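Local coordinates for protein mandalate racemase/muconate lactonizing enzyme (Unidentified, PDB 4E4U) that is of unconfirmed function but, as an enolase-superfamily member related to mandelate racemase and muconate lactonizing enzyme, probably transforms a carboxylate substrate, at residues Ala162-Pro170 with Val183-Val194. Residues are numbered along the deposited sequence; the frame is centred on the assembly and turned at random.
Sequences AVKFDPAGP and VLDRCELFCRRV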
ATOM      1  N   ALA A 162       0.787 -23.891 -30.991  1.00 12.35           N
ATOM      2  CA  ALA A 162      -0.198 -23.030 -30.339  1.00 12.70           C
ATOM      3  C   ALA A 162      -1.170 -22.528 -31.395  1.00 12.94           C
ATOM      4  O   ALA A 162      -0.786 -22.332 -32.552  1.00 13.35           O
ATOM      5  CB  ALA A 162       0.478 -21.857 -29.635  1.00 13.91           C
ATOM      6  N   VAL A 163      -2.429 -22.339 -31.005  1.00 12.68           N
ATOM      7  CA  VAL A 163      -3.446 -21.827 -31.921  1.00 12.53           C
ATOM      8  C   VAL A 163      -4.306 -20.815 -31.177  1.00 11.85           C
ATOM      9  O   VAL A 163      -4.498 -20.938 -29.962  1.00 12.92           O
ATOM     10  CB  VAL A 163      -4.335 -22.955 -32.508  1.00 14.04           C
ATOM     11  CG1 VAL A 163      -3.509 -23.884 -33.400  1.00 14.61           C
ATOM     12  CG2 VAL A 163      -5.042 -23.738 -31.392  1.00 15.49           C
ATOM     13  N   LYS A 164      -4.810 -19.811 -31.896  1.00 11.54           N
ATOM     14  CA  LYS A 164      -5.598 -18.743 -31.281  1.00 12.09           C
ATOM     15  C   LYS A 164      -6.994 -18.648 -31.900  1.00 12.18           C
ATOM     16  O   LYS A 164      -7.180 -18.907 -33.086  1.00 13.08           O
ATOM     17  CB  LYS A 164      -4.868 -17.406 -31.403  1.00 12.93           C
ATOM     18  CG  LYS A 164      -5.499 -16.287 -30.584  1.00 13.20           C
ATOM     19  CD  LYS A 164      -4.497 -15.174 -30.282  1.00 15.31           C
ATOM     20  CE  LYS A 164      -4.480 -14.117 -31.367  1.00 16.27           C
ATOM     21  NZ  LYS A 164      -3.579 -12.966 -31.041  1.00 16.57           N
ATOM     22  N   PHE A 165      -7.974 -18.266 -31.087  1.00 12.12           N
ATOM     23  CA  PHE A 165      -9.364 -18.138 -31.546  1.00 13.05           C
ATOM     24  C   PHE A 165     -10.099 -17.198 -30.596  1.00 13.39           C
ATOM     25  O   PHE A 165      -9.718 -17.075 -29.429  1.00 13.63           O
ATOM     26  CB  PHE A 165     -10.064 -19.512 -31.629  1.00 13.73           C
ATOM     27  CG  PHE A 165      -9.876 -20.354 -30.402  1.00 14.05           C
ATOM     28  CD1 PHE A 165      -8.735 -21.128 -30.248  1.00 14.56           C
ATOM     29  CD2 PHE A 165     -10.830 -20.356 -29.393  1.00 14.91           C
ATOM     30  CE1 PHE A 165      -8.544 -21.885 -29.096  1.00 14.97           C
ATOM     31  CE2 PHE A 165     -10.649 -21.112 -28.244  1.00 15.86           C
ATOM     32  CZ  PHE A 165      -9.505 -21.879 -28.098  1.00 16.38           C
ATOM     33  N   ASP A 166     -11.127 -16.513 -31.101  1.00 13.58           N
ATOM     34  CA  ASP A 166     -11.949 -15.630 -30.269  1.00 13.96           C
ATOM     35  C   ASP A 166     -13.439 -15.923 -30.442  1.00 14.69           C
ATOM     36  O   ASP A 166     -14.080 -15.411 -31.370  1.00 16.25           O
ATOM     37  CB  ASP A 166     -11.689 -14.151 -30.581  1.00 14.83           C
ATOM     38  CG  ASP A 166     -12.495 -13.223 -29.678  1.00 15.61           C
ATOM     39  OD1 ASP A 166     -13.212 -13.730 -28.793  1.00 16.15           O
ATOM     40  OD2 ASP A 166     -12.420 -11.990 -29.841  1.00 15.91           O
ATOM     41  N   PRO A 167     -14.002 -16.739 -29.538  1.00 14.16           N
ATOM     42  CA  PRO A 167     -15.421 -17.096 -29.603  1.00 14.02           C
ATOM     43  C   PRO A 167     -16.318 -16.174 -28.768  1.00 13.66           C
ATOM     44  O   PRO A 167     -17.488 -16.501 -28.539  1.00 14.11           O
ATOM     45  CB  PRO A 167     -15.429 -18.517 -29.031  1.00 15.98           C
ATOM     46  CG  PRO A 167     -14.339 -18.492 -28.007  1.00 16.64           C
ATOM     47  CD  PRO A 167     -13.294 -17.492 -28.486  1.00 15.61           C
ATOM     48  N   ALA A 168     -15.788 -15.028 -28.336  1.00 13.51           N
ATOM     49  CA  ALA A 168     -16.473 -14.207 -27.333  1.00 12.77           C
ATOM     50  C   ALA A 168     -17.403 -13.122 -27.888  1.00 13.11           C
ATOM     51  O   ALA A 168     -17.846 -12.248 -27.144  1.00 14.09           O
ATOM     52  CB  ALA A 168     -15.470 -13.604 -26.372  1.00 13.53           C
ATOM     53  N   GLY A 169     -17.729 -13.195 -29.176  1.00 13.63           N
ATOM     54  CA  GLY A 169     -18.724 -12.298 -29.742  1.00 13.92           C
ATOM     55  C   GLY A 169     -18.170 -10.934 -30.104  1.00 14.02           C
ATOM     56  O   GLY A 169     -16.971 -10.687 -29.981  1.00 14.07           O
ATOM     57  N   PRO A 170     -19.042 -10.025 -30.549  1.00 14.67           N
ATOM     58  CA  PRO A 170     -18.581  -8.728 -31.051  1.00 15.28           C
ATOM     59  C   PRO A 170     -17.880  -7.877 -29.999  1.00 14.03           C
ATOM     60  O   PRO A 170     -18.226  -7.888 -28.808  1.00 14.07           O
ATOM     61  CB  PRO A 170     -19.883  -8.032 -31.458  1.00 16.67           C
ATOM     62  CG  PRO A 170     -20.834  -9.154 -31.752  1.00 17.00           C
ATOM     63  CD  PRO A 170     -20.495 -10.196 -30.720  1.00 15.99           C
ATOM     64  N   VAL A 183     -22.980 -16.953 -24.567  1.00 13.16           N
ATOM     65  CA  VAL A 183     -21.648 -16.673 -25.088  1.00 12.98           C
ATOM     66  C   VAL A 183     -20.579 -17.298 -24.186  1.00 12.49           C
ATOM     67  O   VAL A 183     -19.622 -17.889 -24.685  1.00 12.56           O
ATOM     68  CB  VAL A 183     -21.424 -15.167 -25.311  1.00 13.43           C
ATOM     69  CG1 VAL A 183     -19.966 -14.868 -25.631  1.00 14.55           C
ATOM     70  CG2 VAL A 183     -22.332 -14.674 -26.434  1.00 15.09           C
ATOM     71  N   LEU A 184     -20.755 -17.208 -22.867  1.00 12.41           N
ATOM     72  CA  LEU A 184     -19.827 -17.867 -21.948  1.00 12.53           C
ATOM     73  C   LEU A 184     -19.777 -19.370 -22.228  1.00 12.82           C
ATOM     74  O   LEU A 184     -18.700 -19.964 -22.265  1.00 13.21           O
ATOM     75  CB  LEU A 184     -20.210 -17.611 -20.490  1.00 12.53           C
ATOM     76  CG  LEU A 184     -20.080 -16.167 -19.988  1.00 12.69           C
ATOM     77  CD1 LEU A 184     -20.751 -15.998 -18.632  1.00 13.17           C
ATOM     78  CD2 LEU A 184     -18.609 -15.766 -19.899  1.00 13.73           C
ATOM     79  N   ASP A 185     -20.944 -19.978 -22.438  1.00 13.10           N
ATOM     80  CA  ASP A 185     -21.011 -21.399 -22.763  1.00 13.86           C
ATOM     81  C   ASP A 185     -20.243 -21.709 -24.047  1.00 13.72           C
ATOM     82  O   ASP A 185     -19.535 -22.713 -24.135  1.00 14.22           O
ATOM     83  CB  ASP A 185     -22.465 -21.844 -22.965  1.00 15.11           C
ATOM     84  CG  ASP A 185     -23.244 -21.970 -21.665  1.00 16.90           C
ATOM     85  OD1 ASP A 185     -22.638 -21.950 -20.574  1.00 17.35           O
ATOM     86  OD2 ASP A 185     -24.482 -22.118 -21.747  1.00 19.07           O
ATOM     87  N   ARG A 186     -20.402 -20.853 -25.050  1.00 13.75           N
ATOM     88  CA  ARG A 186     -19.746 -21.059 -26.336  1.00 14.11           C
ATOM     89  C   ARG A 186     -18.229 -20.956 -26.192  1.00 13.33           C
ATOM     90  O   ARG A 186     -17.490 -21.732 -26.794  1.00 13.80           O
ATOM     91  CB  ARG A 186     -20.256 -20.053 -27.369  1.00 14.08           C
ATOM     92  CG  ARG A 186     -19.619 -20.204 -28.734  1.00 14.00           C
ATOM     93  CD  ARG A 186     -20.238 -19.241 -29.723  1.00 15.13           C
ATOM     94  NE  ARG A 186     -19.851 -17.862 -29.433  1.00 15.71           N
ATOM     95  CZ  ARG A 186     -20.609 -16.797 -29.676  1.00 17.14           C
ATOM     96  NH1 ARG A 186     -21.830 -16.930 -30.180  1.00 19.16           N
ATOM     97  NH2 ARG A 186     -20.154 -15.588 -29.397  1.00 17.01           N
ATOM     98  N   CYS A 187     -17.767 -20.006 -25.386  1.00 13.37           N
ATOM     99  CA  CYS A 187     -16.331 -19.841 -25.161  1.00 13.13           C
ATOM    100  C   CYS A 187     -15.737 -21.109 -24.561  1.00 13.37           C
ATOM    101  O   CYS A 187     -14.683 -21.589 -24.991  1.00 13.67           O
ATOM    102  CB  CYS A 187     -16.053 -18.661 -24.225  1.00 13.73           C
ATOM    103  SG  CYS A 187     -16.393 -17.046 -24.936  1.00 14.54           S
ATOM    104  N   GLU A 188     -16.439 -21.658 -23.576  1.00 13.93           N
ATOM    105  CA  GLU A 188     -16.021 -22.882 -22.916  1.00 16.03           C
ATOM    106  C   GLU A 188     -16.022 -24.054 -23.900  1.00 15.23           C
ATOM    107  O   GLU A 188     -15.095 -24.873 -23.906  1.00 16.48           O
ATOM    108  CB  GLU A 188     -16.965 -23.172 -21.750  1.00 20.23           C
ATOM    109  CG  GLU A 188     -16.295 -23.768 -20.550  1.00 22.69           C
ATOM    110  CD  GLU A 188     -17.260 -24.051 -19.420  1.00 22.28           C
ATOM    111  OE1 GLU A 188     -18.158 -23.213 -19.133  1.00 20.13           O
ATOM    112  OE2 GLU A 188     -17.105 -25.119 -18.807  1.00 24.77           O
ATOM    113  N   LEU A 189     -17.063 -24.134 -24.729  1.00 14.82           N
ATOM    114  CA  LEU A 189     -17.197 -25.220 -25.701  1.00 15.50           C
ATOM    115  C   LEU A 189     -16.096 -25.191 -26.760  1.00 14.79           C
ATOM    116  O   LEU A 189     -15.585 -26.241 -27.153  1.00 15.59           O
ATOM    117  CB  LEU A 189     -18.575 -25.187 -26.364  1.00 17.29           C
ATOM    118  CG  LEU A 189     -18.858 -26.352 -27.309  1.00 18.89           C
ATOM    119  CD1 LEU A 189     -18.747 -27.682 -26.572  1.00 20.62           C
ATOM    120  CD2 LEU A 189     -20.229 -26.207 -27.939  1.00 19.73           C
ATOM    121  N   PHE A 190     -15.730 -23.998 -27.228  1.00 14.51           N
ATOM    122  CA  PHE A 190     -14.607 -23.878 -28.154  1.00 15.10           C
ATOM    123  C   PHE A 190     -13.337 -24.434 -27.524  1.00 14.40           C
ATOM    124  O   PHE A 190     -12.608 -25.207 -28.153  1.00 14.85           O
ATOM    125  CB  PHE A 190     -14.382 -22.424 -28.567  1.00 15.51           C
ATOM    126  CG  PHE A 190     -15.036 -22.050 -29.865  1.00 15.97           C
ATOM    127  CD1 PHE A 190     -16.417 -21.884 -29.945  1.00 16.85           C
ATOM    128  CD2 PHE A 190     -14.271 -21.837 -31.001  1.00 16.66           C
ATOM    129  CE1 PHE A 190     -17.022 -21.521 -31.142  1.00 17.98           C
ATOM    130  CE2 PHE A 190     -14.866 -21.482 -32.202  1.00 17.24           C
ATOM    131  CZ  PHE A 190     -16.244 -21.325 -32.275  1.00 17.61           C
ATOM    132  N   CYS A 191     -13.068 -24.052 -26.280  1.00 14.48           N
ATOM    133  CA  CYS A 191     -11.874 -24.555 -25.611  1.00 14.70           C
ATOM    134  C   CYS A 191     -11.924 -26.070 -25.459  1.00 14.99           C
ATOM    135  O   CYS A 191     -10.927 -26.755 -25.682  1.00 15.78           O
ATOM    136  CB  CYS A 191     -11.661 -23.876 -24.255  1.00 14.92           C
ATOM    137  SG  CYS A 191     -11.151 -22.163 -24.403  1.00 15.72           S
ATOM    138  N   ARG A 192     -13.092 -26.593 -25.100  1.00 14.78           N
ATOM    139  CA  ARG A 192     -13.242 -28.028 -24.912  1.00 15.93           C
ATOM    140  C   ARG A 192     -12.960 -28.781 -26.208  1.00 15.82           C
ATOM    141  O   ARG A 192     -12.192 -29.751 -26.220  1.00 17.01           O
ATOM    142  CB  ARG A 192     -14.651 -28.352 -24.424  1.00 17.28           C
ATOM    143  CG  ARG A 192     -14.858 -29.824 -24.138  1.00 20.34           C
ATOM    144  CD  ARG A 192     -16.274 -30.100 -23.655  1.00 23.98           C
ATOM    145  NE  ARG A 192     -16.489 -31.522 -23.408  1.00 28.38           N
ATOM    146  CZ  ARG A 192     -16.416 -32.087 -22.207  1.00 32.09           C
ATOM    147  NH1 ARG A 192     -16.141 -31.348 -21.139  1.00 33.94           N
ATOM    148  NH2 ARG A 192     -16.622 -33.391 -22.069  1.00 33.26           N
ATOM    149  N   ARG A 193     -13.577 -28.330 -27.296  0.59 15.61           N
ATOM    150  CA  ARG A 193     -13.435 -29.011 -28.580  0.59 16.06           C
ATOM    151  C   ARG A 193     -12.032 -28.878 -29.163  0.59 15.73           C
ATOM    152  O   ARG A 193     -11.491 -29.841 -29.702  0.59 15.74           O
ATOM    153  CB  ARG A 193     -14.482 -28.508 -29.578  0.59 17.36           C
ATOM    154  CG  ARG A 193     -15.919 -28.818 -29.177  0.59 18.86           C
ATOM    155  CD  ARG A 193     -16.229 -30.307 -29.245  0.59 21.03           C
ATOM    156  NE  ARG A 193     -17.518 -30.610 -28.625  0.59 22.75           N
ATOM    157  CZ  ARG A 193     -18.703 -30.348 -29.175  0.59 25.26           C
ATOM    158  NH1 ARG A 193     -18.783 -29.769 -30.367  0.59 26.13           N
ATOM    159  NH2 ARG A 193     -19.817 -30.663 -28.526  0.59 26.40           N
ATOM    160  N   VAL A 194     -11.446 -27.688 -29.064  1.00 15.17           N
ATOM    161  CA  VAL A 194     -10.088 -27.482 -29.566  1.00 14.83           C
ATOM    162  C   VAL A 194      -9.085 -28.288 -28.733  1.00 14.87           C
ATOM    163  O   VAL A 194      -8.214 -28.946 -29.294  1.00 15.15           O
ATOM    164  CB  VAL A 194      -9.689 -25.991 -29.661  1.00 14.55           C
ATOM    165  CG1 VAL A 194      -8.242 -25.862 -30.124  1.00 15.21           C
ATOM    166  CG2 VAL A 194     -10.610 -25.260 -30.633  1.00 15.05           C
TER
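R186 turns its guanidinium edge-on to the backbone carbonyl of P167 and holds that single oxygen with two nitrogens: NE and NH2 each lie 2.9 Å from P167 O. The oxygen sits nearly in the guanidinium plane, whereas NE is only slightly tilted from the carbonyl plane and NH2 stands well above it. A bend at chi3 (71°) in an otherwise extended aliphatic chain turns the NE/NH2 edge onto the loop. One helical turn on from R186, F190 offers a ring face to P167, whose CB makes a CH-pi contact, 3.8 Å from the F190 ring centroid and 19° off the normal, while P167 CG rests on C187 CA at 3.7 Å. C187 SG packs against the loop beside it, 3.8 Å from A168 CB. Strand 162-165 and helix 181-198 open a beta-alpha-beta unit of the enolase-type TIM barrel, with strand 203-206 completing it; the axes of strand 162-165 and segment 183-194 run nearly antiparallel, at 158°. Farther along the helix toward V194, F165 meets it with its ring: V194 CG2 lies over one face, toward the rim, and C191 SG makes a sulfur-aromatic contact at the edge, 4.0 Å from F165 CE2. V163 CG2 extends this apolar layer to V194 CG1, while F206 and L204 of strand 203-206 cover the cysteines and V194 respectively. D166 OD1 accepts from A168 N (2.9 Å) in an Asx turn that shapes the loop, and D166 OD2 is hydrogen-bonded to H209 ND1 and Q211 NE2.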